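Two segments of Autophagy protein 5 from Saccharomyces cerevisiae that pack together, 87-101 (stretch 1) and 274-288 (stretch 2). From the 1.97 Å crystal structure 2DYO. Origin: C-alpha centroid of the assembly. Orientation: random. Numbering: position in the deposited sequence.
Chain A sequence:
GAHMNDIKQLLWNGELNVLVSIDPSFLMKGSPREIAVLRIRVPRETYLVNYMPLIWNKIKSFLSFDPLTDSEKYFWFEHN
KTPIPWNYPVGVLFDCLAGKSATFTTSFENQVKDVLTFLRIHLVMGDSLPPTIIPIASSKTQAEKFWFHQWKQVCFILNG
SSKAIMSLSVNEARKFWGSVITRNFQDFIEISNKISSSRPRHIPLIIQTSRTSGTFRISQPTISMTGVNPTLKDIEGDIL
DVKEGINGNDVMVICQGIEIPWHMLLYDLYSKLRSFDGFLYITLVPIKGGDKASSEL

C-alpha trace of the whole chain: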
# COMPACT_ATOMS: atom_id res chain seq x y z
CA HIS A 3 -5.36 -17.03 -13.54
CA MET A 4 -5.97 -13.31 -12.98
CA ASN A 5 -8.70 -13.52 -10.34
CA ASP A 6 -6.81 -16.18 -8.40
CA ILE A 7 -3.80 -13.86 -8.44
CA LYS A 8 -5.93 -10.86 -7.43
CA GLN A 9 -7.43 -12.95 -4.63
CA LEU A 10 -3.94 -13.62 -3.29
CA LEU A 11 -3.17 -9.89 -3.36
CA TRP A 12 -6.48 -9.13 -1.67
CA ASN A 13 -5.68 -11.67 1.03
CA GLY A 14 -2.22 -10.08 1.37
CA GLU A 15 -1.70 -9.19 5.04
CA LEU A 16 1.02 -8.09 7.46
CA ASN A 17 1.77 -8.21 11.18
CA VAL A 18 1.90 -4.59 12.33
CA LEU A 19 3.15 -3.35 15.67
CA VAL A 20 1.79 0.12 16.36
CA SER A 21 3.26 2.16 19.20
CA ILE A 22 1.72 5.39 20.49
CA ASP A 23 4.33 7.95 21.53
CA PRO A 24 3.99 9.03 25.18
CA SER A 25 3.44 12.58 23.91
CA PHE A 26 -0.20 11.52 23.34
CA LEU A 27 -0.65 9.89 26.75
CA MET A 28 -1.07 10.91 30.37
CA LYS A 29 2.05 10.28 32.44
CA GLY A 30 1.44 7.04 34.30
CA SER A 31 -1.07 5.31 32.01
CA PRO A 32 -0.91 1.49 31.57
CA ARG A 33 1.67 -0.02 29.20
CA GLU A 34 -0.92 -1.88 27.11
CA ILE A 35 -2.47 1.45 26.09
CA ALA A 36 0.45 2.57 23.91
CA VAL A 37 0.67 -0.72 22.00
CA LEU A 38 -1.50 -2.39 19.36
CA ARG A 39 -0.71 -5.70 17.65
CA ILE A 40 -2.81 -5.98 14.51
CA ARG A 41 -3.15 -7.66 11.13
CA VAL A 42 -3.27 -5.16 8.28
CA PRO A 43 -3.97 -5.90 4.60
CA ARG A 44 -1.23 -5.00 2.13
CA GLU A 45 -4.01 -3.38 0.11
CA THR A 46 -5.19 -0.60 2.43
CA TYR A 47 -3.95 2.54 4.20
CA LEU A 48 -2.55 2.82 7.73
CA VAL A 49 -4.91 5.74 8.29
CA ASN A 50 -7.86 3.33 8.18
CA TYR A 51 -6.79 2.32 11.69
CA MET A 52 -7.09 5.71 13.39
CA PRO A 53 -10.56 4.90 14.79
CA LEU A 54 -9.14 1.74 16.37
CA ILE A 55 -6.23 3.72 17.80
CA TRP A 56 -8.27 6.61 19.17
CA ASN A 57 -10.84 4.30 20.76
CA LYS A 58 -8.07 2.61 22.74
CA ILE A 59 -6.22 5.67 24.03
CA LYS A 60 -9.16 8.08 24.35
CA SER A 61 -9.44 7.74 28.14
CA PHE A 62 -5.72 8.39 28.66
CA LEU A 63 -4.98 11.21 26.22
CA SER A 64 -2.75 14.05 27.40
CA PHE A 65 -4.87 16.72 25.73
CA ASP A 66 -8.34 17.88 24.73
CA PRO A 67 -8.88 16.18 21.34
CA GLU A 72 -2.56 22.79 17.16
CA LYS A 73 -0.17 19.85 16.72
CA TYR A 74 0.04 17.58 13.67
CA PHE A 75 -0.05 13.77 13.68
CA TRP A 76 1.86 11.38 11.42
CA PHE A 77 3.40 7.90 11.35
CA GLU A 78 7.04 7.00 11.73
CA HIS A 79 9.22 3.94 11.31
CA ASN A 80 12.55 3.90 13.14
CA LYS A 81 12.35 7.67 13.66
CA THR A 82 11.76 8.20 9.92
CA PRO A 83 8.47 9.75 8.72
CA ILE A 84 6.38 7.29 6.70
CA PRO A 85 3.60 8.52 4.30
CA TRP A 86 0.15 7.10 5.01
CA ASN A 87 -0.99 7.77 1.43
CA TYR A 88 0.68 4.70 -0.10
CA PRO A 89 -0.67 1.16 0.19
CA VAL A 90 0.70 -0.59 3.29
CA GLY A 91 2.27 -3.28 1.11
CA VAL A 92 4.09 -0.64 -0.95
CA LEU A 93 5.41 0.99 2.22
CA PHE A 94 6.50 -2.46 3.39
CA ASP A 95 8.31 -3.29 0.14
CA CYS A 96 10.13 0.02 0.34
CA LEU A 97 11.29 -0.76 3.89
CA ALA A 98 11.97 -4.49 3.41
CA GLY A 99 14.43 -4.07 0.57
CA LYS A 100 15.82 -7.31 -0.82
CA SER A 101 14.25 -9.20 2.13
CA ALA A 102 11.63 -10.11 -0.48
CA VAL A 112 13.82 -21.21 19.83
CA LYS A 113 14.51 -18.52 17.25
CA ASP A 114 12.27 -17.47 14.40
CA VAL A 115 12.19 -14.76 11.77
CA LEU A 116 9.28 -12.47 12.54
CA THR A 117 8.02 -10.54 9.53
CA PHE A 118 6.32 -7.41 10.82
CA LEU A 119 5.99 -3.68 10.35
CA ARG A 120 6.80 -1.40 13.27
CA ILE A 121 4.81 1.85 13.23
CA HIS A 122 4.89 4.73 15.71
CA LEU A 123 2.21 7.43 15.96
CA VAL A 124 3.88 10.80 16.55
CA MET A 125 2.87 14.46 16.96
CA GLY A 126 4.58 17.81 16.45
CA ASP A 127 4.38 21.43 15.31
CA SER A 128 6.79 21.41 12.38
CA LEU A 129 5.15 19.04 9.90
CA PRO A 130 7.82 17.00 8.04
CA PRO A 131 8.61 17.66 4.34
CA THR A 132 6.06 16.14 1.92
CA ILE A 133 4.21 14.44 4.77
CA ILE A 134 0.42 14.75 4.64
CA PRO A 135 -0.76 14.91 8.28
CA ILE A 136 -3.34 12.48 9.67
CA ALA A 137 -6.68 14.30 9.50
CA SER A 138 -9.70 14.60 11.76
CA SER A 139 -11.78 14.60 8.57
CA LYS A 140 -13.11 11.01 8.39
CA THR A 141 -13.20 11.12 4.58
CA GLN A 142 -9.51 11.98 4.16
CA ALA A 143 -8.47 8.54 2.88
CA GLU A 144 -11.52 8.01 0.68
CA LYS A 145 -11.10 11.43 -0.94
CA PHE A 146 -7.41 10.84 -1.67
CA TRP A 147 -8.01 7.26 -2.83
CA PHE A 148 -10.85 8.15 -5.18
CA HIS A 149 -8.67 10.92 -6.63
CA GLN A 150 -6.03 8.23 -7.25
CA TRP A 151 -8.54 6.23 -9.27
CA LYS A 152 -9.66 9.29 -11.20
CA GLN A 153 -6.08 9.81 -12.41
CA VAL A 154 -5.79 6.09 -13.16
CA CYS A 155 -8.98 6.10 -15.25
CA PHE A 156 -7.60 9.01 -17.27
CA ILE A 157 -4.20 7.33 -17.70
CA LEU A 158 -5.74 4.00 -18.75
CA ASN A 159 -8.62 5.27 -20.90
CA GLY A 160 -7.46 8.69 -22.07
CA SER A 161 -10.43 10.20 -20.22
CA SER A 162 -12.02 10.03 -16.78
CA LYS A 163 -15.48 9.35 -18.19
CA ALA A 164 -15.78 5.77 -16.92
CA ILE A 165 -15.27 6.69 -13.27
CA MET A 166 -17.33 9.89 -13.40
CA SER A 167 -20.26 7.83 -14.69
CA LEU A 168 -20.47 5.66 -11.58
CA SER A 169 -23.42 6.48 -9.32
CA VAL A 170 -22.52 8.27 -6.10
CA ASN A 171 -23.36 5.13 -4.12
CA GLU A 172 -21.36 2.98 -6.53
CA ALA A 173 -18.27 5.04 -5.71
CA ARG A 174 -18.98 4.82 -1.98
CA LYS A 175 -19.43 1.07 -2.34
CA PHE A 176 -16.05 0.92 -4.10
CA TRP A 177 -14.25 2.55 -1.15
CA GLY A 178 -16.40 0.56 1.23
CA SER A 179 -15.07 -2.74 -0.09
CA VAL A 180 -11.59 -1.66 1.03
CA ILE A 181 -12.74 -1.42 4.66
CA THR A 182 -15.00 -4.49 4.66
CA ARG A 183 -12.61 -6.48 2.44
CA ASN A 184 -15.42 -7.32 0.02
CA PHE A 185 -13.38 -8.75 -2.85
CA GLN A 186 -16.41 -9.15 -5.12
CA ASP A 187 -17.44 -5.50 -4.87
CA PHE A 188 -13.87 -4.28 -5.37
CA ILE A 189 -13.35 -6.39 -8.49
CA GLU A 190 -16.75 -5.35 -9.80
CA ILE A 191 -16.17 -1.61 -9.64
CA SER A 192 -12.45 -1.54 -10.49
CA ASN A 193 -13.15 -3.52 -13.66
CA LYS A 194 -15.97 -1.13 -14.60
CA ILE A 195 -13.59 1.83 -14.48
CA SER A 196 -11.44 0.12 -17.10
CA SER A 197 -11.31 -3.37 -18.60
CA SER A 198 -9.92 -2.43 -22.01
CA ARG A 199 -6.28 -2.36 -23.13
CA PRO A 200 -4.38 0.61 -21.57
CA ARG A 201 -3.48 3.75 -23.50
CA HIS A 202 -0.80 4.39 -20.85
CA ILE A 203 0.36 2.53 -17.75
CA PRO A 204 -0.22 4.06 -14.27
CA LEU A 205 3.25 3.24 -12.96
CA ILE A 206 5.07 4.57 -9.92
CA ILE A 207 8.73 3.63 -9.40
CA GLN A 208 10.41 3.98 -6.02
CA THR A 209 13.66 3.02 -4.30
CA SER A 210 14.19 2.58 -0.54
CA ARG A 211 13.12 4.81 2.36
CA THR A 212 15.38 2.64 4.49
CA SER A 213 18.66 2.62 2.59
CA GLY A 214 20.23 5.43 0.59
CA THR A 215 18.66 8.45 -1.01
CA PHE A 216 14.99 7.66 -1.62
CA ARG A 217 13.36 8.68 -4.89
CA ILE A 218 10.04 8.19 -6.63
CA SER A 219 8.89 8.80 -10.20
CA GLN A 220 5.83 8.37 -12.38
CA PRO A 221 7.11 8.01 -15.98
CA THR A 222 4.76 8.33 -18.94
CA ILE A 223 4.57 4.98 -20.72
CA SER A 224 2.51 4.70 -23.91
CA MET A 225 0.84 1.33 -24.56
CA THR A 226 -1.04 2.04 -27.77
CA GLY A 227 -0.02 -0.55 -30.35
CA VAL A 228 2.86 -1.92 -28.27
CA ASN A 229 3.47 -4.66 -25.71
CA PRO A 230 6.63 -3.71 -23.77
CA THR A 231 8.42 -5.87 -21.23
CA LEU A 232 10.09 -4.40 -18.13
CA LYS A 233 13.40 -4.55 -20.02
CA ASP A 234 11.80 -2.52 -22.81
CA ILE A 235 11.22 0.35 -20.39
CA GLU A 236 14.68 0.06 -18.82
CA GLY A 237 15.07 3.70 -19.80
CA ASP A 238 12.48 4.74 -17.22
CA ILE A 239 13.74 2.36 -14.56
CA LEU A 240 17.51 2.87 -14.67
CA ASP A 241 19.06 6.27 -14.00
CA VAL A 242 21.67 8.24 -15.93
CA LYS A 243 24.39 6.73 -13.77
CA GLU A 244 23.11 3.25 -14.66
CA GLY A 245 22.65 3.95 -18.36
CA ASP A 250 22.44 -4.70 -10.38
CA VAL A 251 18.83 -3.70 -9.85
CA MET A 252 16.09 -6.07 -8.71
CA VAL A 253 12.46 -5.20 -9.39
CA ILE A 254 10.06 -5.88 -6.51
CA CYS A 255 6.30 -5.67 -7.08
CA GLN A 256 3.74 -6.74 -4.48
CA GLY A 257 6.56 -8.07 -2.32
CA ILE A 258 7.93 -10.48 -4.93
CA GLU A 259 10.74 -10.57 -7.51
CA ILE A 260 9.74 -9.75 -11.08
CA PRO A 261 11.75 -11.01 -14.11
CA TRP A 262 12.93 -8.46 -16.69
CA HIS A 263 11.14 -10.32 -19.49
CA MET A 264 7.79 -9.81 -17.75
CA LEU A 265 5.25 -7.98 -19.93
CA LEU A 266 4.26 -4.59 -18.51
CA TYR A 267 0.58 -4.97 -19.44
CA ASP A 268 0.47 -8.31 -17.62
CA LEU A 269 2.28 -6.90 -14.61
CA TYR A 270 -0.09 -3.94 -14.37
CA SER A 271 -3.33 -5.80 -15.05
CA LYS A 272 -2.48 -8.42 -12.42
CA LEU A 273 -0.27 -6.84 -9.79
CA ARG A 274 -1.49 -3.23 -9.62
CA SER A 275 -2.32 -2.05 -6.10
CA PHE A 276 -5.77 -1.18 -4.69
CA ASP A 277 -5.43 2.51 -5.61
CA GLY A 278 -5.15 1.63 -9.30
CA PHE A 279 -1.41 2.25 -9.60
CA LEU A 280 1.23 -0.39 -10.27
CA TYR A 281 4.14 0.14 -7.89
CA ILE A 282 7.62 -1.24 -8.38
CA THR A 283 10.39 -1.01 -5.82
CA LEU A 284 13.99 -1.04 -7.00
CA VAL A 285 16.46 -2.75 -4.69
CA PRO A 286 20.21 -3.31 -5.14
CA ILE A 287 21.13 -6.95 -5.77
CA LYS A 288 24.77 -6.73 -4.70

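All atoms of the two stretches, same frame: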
# COMPACT_ATOMS: atom_id res chain seq x y z
N ASN A 87 -0.32 7.83 2.73
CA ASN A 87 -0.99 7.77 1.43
C ASN A 87 -0.45 6.80 0.37
O ASN A 87 -0.59 7.04 -0.82
CB ASN A 87 -1.13 9.18 0.83
CG ASN A 87 0.19 9.92 0.73
OD1 ASN A 87 0.66 10.24 -0.36
ND2 ASN A 87 0.80 10.20 1.88
N TYR A 88 0.19 5.73 0.82
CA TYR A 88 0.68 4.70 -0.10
C TYR A 88 0.15 3.40 0.48
O TYR A 88 0.02 3.28 1.69
CB TYR A 88 2.21 4.64 -0.13
CG TYR A 88 2.83 5.80 -0.86
CD1 TYR A 88 3.11 6.99 -0.19
CD2 TYR A 88 3.09 5.73 -2.22
CE1 TYR A 88 3.64 8.08 -0.87
CE2 TYR A 88 3.62 6.81 -2.92
CZ TYR A 88 3.89 7.99 -2.23
OH TYR A 88 4.40 9.07 -2.91
N PRO A 89 -0.17 2.41 -0.37
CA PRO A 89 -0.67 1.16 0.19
C PRO A 89 0.34 0.62 1.20
O PRO A 89 1.54 0.78 1.02
CB PRO A 89 -0.79 0.24 -1.03
CG PRO A 89 -1.08 1.21 -2.15
CD PRO A 89 -0.13 2.36 -1.84
N VAL A 90 -0.16 -0.01 2.25
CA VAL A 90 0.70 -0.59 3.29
C VAL A 90 1.74 -1.54 2.69
O VAL A 90 2.90 -1.54 3.12
CB VAL A 90 -0.16 -1.36 4.33
CG1 VAL A 90 0.72 -2.09 5.33
CG2 VAL A 90 -1.06 -0.37 5.06
N GLY A 91 1.34 -2.34 1.71
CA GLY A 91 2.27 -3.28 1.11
C GLY A 91 3.40 -2.58 0.37
O GLY A 91 4.53 -3.08 0.33
N VAL A 92 3.10 -1.44 -0.23
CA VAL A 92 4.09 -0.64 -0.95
C VAL A 92 5.07 -0.02 0.04
O VAL A 92 6.27 0.07 -0.22
CB VAL A 92 3.40 0.46 -1.80
CG1 VAL A 92 4.44 1.40 -2.41
CG2 VAL A 92 2.58 -0.19 -2.93
N LEU A 93 4.55 0.42 1.19
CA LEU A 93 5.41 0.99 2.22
C LEU A 93 6.32 -0.13 2.72
O LEU A 93 7.53 0.07 2.92
CB LEU A 93 4.57 1.53 3.38
CG LEU A 93 3.75 2.80 3.14
CD1 LEU A 93 2.90 3.10 4.37
CD2 LEU A 93 4.68 3.97 2.85
N PHE A 94 5.74 -1.31 2.90
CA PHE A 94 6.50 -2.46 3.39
C PHE A 94 7.63 -2.83 2.43
O PHE A 94 8.77 -3.04 2.86
CB PHE A 94 5.58 -3.68 3.56
CG PHE A 94 6.28 -4.89 4.12
CD1 PHE A 94 6.53 -4.99 5.49
CD2 PHE A 94 6.69 -5.92 3.29
CE1 PHE A 94 7.19 -6.11 6.01
CE2 PHE A 94 7.35 -7.04 3.80
CZ PHE A 94 7.60 -7.13 5.17
N ASP A 95 7.31 -2.93 1.14
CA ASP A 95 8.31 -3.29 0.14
C ASP A 95 9.46 -2.29 0.15
O ASP A 95 10.62 -2.67 -0.00
CB ASP A 95 7.69 -3.33 -1.26
CG ASP A 95 6.74 -4.49 -1.45
OD1 ASP A 95 6.60 -5.30 -0.51
OD2 ASP A 95 6.14 -4.60 -2.54
N CYS A 96 9.13 -1.02 0.32
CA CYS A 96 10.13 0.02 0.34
C CYS A 96 11.05 -0.12 1.55
O CYS A 96 12.24 0.18 1.47
CB CYS A 96 9.46 1.39 0.36
SG CYS A 96 10.63 2.73 0.63
N LEU A 97 10.50 -0.59 2.67
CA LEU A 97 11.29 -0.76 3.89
C LEU A 97 12.01 -2.11 3.96
O LEU A 97 13.10 -2.20 4.51
CB LEU A 97 10.39 -0.62 5.12
CG LEU A 97 9.68 0.73 5.32
CD1 LEU A 97 8.69 0.63 6.48
CD2 LEU A 97 10.71 1.81 5.59
N ALA A 98 11.40 -3.14 3.39
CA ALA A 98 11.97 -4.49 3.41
C ALA A 98 13.23 -4.64 2.56
O ALA A 98 14.15 -5.37 2.94
CB ALA A 98 10.92 -5.50 2.95
N GLY A 99 13.27 -3.96 1.43
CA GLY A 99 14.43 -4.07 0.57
C GLY A 99 14.49 -5.43 -0.10
O GLY A 99 13.47 -5.96 -0.53
N LYS A 100 15.68 -6.01 -0.18
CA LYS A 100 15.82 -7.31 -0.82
C LYS A 100 15.22 -8.47 -0.01
O LYS A 100 15.10 -9.59 -0.51
CB LYS A 100 17.30 -7.59 -1.12
CG LYS A 100 17.52 -8.77 -2.06
CD LYS A 100 19.00 -9.04 -2.30
CE LYS A 100 19.19 -10.18 -3.29
NZ LYS A 100 20.61 -10.59 -3.38
N SER A 101 14.84 -8.19 1.24
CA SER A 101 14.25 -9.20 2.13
C SER A 101 13.12 -9.98 1.47
O SER A 101 12.65 -11.00 2.00
CB SER A 101 13.73 -8.53 3.41
OG SER A 101 14.81 -8.07 4.21
N ARG A 274 -1.28 -4.61 -10.04
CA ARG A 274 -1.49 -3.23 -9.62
C ARG A 274 -2.07 -3.24 -8.21
O ARG A 274 -2.72 -4.20 -7.80
CB ARG A 274 -2.46 -2.50 -10.56
CG ARG A 274 -3.89 -3.02 -10.51
CD ARG A 274 -4.79 -2.19 -11.40
NE ARG A 274 -6.14 -2.74 -11.48
CZ ARG A 274 -7.12 -2.23 -12.22
NH1 ARG A 274 -6.91 -1.15 -12.96
NH2 ARG A 274 -8.32 -2.81 -12.23
N SER A 275 -1.83 -2.17 -7.46
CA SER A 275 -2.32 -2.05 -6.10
C SER A 275 -3.78 -1.59 -6.06
O SER A 275 -4.36 -1.25 -7.10
CB SER A 275 -1.43 -1.10 -5.30
OG SER A 275 -0.09 -1.59 -5.27
N PHE A 276 -4.36 -1.54 -4.86
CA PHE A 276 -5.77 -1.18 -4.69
C PHE A 276 -6.14 0.28 -5.00
O PHE A 276 -7.32 0.62 -4.99
CB PHE A 276 -6.24 -1.55 -3.27
CG PHE A 276 -5.95 -0.50 -2.24
CD1 PHE A 276 -6.97 0.32 -1.75
CD2 PHE A 276 -4.66 -0.32 -1.74
CE1 PHE A 276 -6.71 1.30 -0.79
CE2 PHE A 276 -4.38 0.65 -0.78
CZ PHE A 276 -5.41 1.47 -0.30
N ASP A 277 -5.15 1.12 -5.27
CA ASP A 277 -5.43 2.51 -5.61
C ASP A 277 -5.35 2.69 -7.13
O ASP A 277 -5.43 3.81 -7.64
CB ASP A 277 -4.46 3.47 -4.92
CG ASP A 277 -3.02 3.28 -5.36
OD1 ASP A 277 -2.18 4.11 -4.96
OD2 ASP A 277 -2.72 2.30 -6.09
N GLY A 278 -5.21 1.58 -7.85
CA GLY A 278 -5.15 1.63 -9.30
C GLY A 278 -3.77 1.76 -9.92
O GLY A 278 -3.60 1.56 -11.12
N PHE A 279 -2.77 2.10 -9.10
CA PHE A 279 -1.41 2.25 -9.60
C PHE A 279 -0.57 1.00 -9.40
O PHE A 279 -0.73 0.28 -8.41
CB PHE A 279 -0.69 3.41 -8.90
CG PHE A 279 -0.98 4.77 -9.49
CD1 PHE A 279 -2.04 5.53 -9.03
CD2 PHE A 279 -0.18 5.28 -10.51
CE1 PHE A 279 -2.31 6.79 -9.58
CE2 PHE A 279 -0.44 6.53 -11.06
CZ PHE A 279 -1.51 7.29 -10.59
N LEU A 280 0.30 0.73 -10.37
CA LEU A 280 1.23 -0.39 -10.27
C LEU A 280 2.47 0.22 -9.64
O LEU A 280 2.97 1.23 -10.12
CB LEU A 280 1.60 -0.94 -11.65
CG LEU A 280 2.79 -1.92 -11.61
CD1 LEU A 280 2.40 -3.19 -10.84
CD2 LEU A 280 3.21 -2.26 -13.02
N TYR A 281 2.95 -0.38 -8.55
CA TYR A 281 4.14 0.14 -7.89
C TYR A 281 5.30 -0.84 -7.98
O TYR A 281 5.13 -2.04 -7.72
CB TYR A 281 3.90 0.39 -6.40
CG TYR A 281 2.95 1.52 -6.06
CD1 TYR A 281 1.58 1.32 -6.05
CD2 TYR A 281 3.44 2.77 -5.71
CE1 TYR A 281 0.71 2.35 -5.68
CE2 TYR A 281 2.58 3.80 -5.34
CZ TYR A 281 1.22 3.58 -5.33
OH TYR A 281 0.37 4.58 -4.94
N ILE A 282 6.47 -0.36 -8.38
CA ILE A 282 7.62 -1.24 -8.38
C ILE A 282 8.65 -0.61 -7.47
O ILE A 282 8.77 0.62 -7.39
CB ILE A 282 8.20 -1.51 -9.79
CG1 ILE A 282 8.61 -0.22 -10.47
CG2 ILE A 282 7.17 -2.26 -10.64
CD1 ILE A 282 9.09 -0.45 -11.90
N THR A 283 9.36 -1.46 -6.74
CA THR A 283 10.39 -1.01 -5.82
C THR A 283 11.73 -1.55 -6.31
O THR A 283 11.89 -2.75 -6.51
CB THR A 283 10.10 -1.53 -4.40
OG1 THR A 283 8.83 -1.01 -3.96
CG2 THR A 283 11.19 -1.10 -3.43
N LEU A 284 12.68 -0.65 -6.52
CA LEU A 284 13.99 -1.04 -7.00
C LEU A 284 14.93 -1.26 -5.82
O LEU A 284 15.09 -0.38 -4.98
CB LEU A 284 14.56 0.05 -7.91
CG LEU A 284 13.65 0.47 -9.07
CD1 LEU A 284 14.33 1.58 -9.86
CD2 LEU A 284 13.35 -0.73 -9.96
N VAL A 285 15.53 -2.44 -5.77
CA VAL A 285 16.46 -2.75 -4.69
C VAL A 285 17.79 -3.26 -5.25
O VAL A 285 17.82 -4.01 -6.22
CB VAL A 285 15.87 -3.81 -3.73
CG1 VAL A 285 14.48 -3.37 -3.26
CG2 VAL A 285 15.80 -5.14 -4.43
N PRO A 286 18.91 -2.84 -4.65
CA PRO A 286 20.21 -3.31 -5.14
C PRO A 286 20.36 -4.81 -4.92
O PRO A 286 19.97 -5.33 -3.88
CB PRO A 286 21.19 -2.49 -4.32
CG PRO A 286 20.45 -1.20 -4.10
CD PRO A 286 19.07 -1.71 -3.73
N ILE A 287 20.92 -5.51 -5.90
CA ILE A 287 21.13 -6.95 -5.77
C ILE A 287 22.41 -7.21 -4.99
O ILE A 287 22.42 -7.98 -4.03
CB ILE A 287 21.24 -7.66 -7.14
CG1 ILE A 287 19.93 -7.50 -7.92
CG2 ILE A 287 21.53 -9.14 -6.93
CD1 ILE A 287 19.97 -8.15 -9.29
N LYS A 288 23.50 -6.57 -5.40
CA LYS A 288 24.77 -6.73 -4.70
C LYS A 288 25.17 -5.42 -4.02
O LYS A 288 24.71 -5.20 -2.86
CB LYS A 288 25.84 -7.16 -5.70
O HOH W 1 -2.40 5.42 -2.69
O HOH W 2 6.94 -2.92 -4.74

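Helix 90-98 lies along strand 280-286 with its axis 8.6 Å away and the two N-to-C directions only 9° apart, so residues pair in ascending order and the contact, burying 573 Å² in total, is read from one end to the other.

At Asn87 the link is a solvent molecule: water 1 donates to Asn87 O (3.1 Å) and to Asp277 OD1 (2.6 Å). Tyr88 leaves CA sideways, yet its ring reaches back, and Tyr88 CD2 meets Tyr281 CE2 at 3.7 Å, with the Tyr281 atom near the plane of the Tyr88 ring.

Pro89, at the N-cap position, points toward stretch 2 and is buried among several side chains: its CG lies 3.6 Å from Phe276 CE2 and 3.9 Å from Ser275 CB, while its CD lies 3.8 Å from Tyr281 OH. Tyr281 is itself fixed, because its OH donates to Asp277 OD1 at 2.6 Å; a buried hydroxyl is thereby satisfied.

One turn on, Val92 (chi1 t) places CG2 over one face of the Tyr281 ring, 3.9 Å from the centroid and 28° off the normal, a CH-pi contact. A compact branched side chain suits this position, where the CA atoms of Val92 and Tyr281 are 7.0 Å apart.

Asp95 also points toward the strand. Water 2 donates to Asp95 OD2 (2.9 Å) and accepts from Thr283 OG1 (2.8 Å), giving these buried polar groups a shared partner. Beside it, Cys96 CA approaches Thr283 CG2 at 4.1 Å.

Gly99 leaves the helical conformation with phi 71°, a value that favours glycine; its C lies 3.8 Å from Val285 CG1. Finally Lys100, extended with every chi t, donates from NZ to Ile287 O at 3.2 Å. This is the sole direct hydrogen bond between the stretches, and high B factors make it less certain.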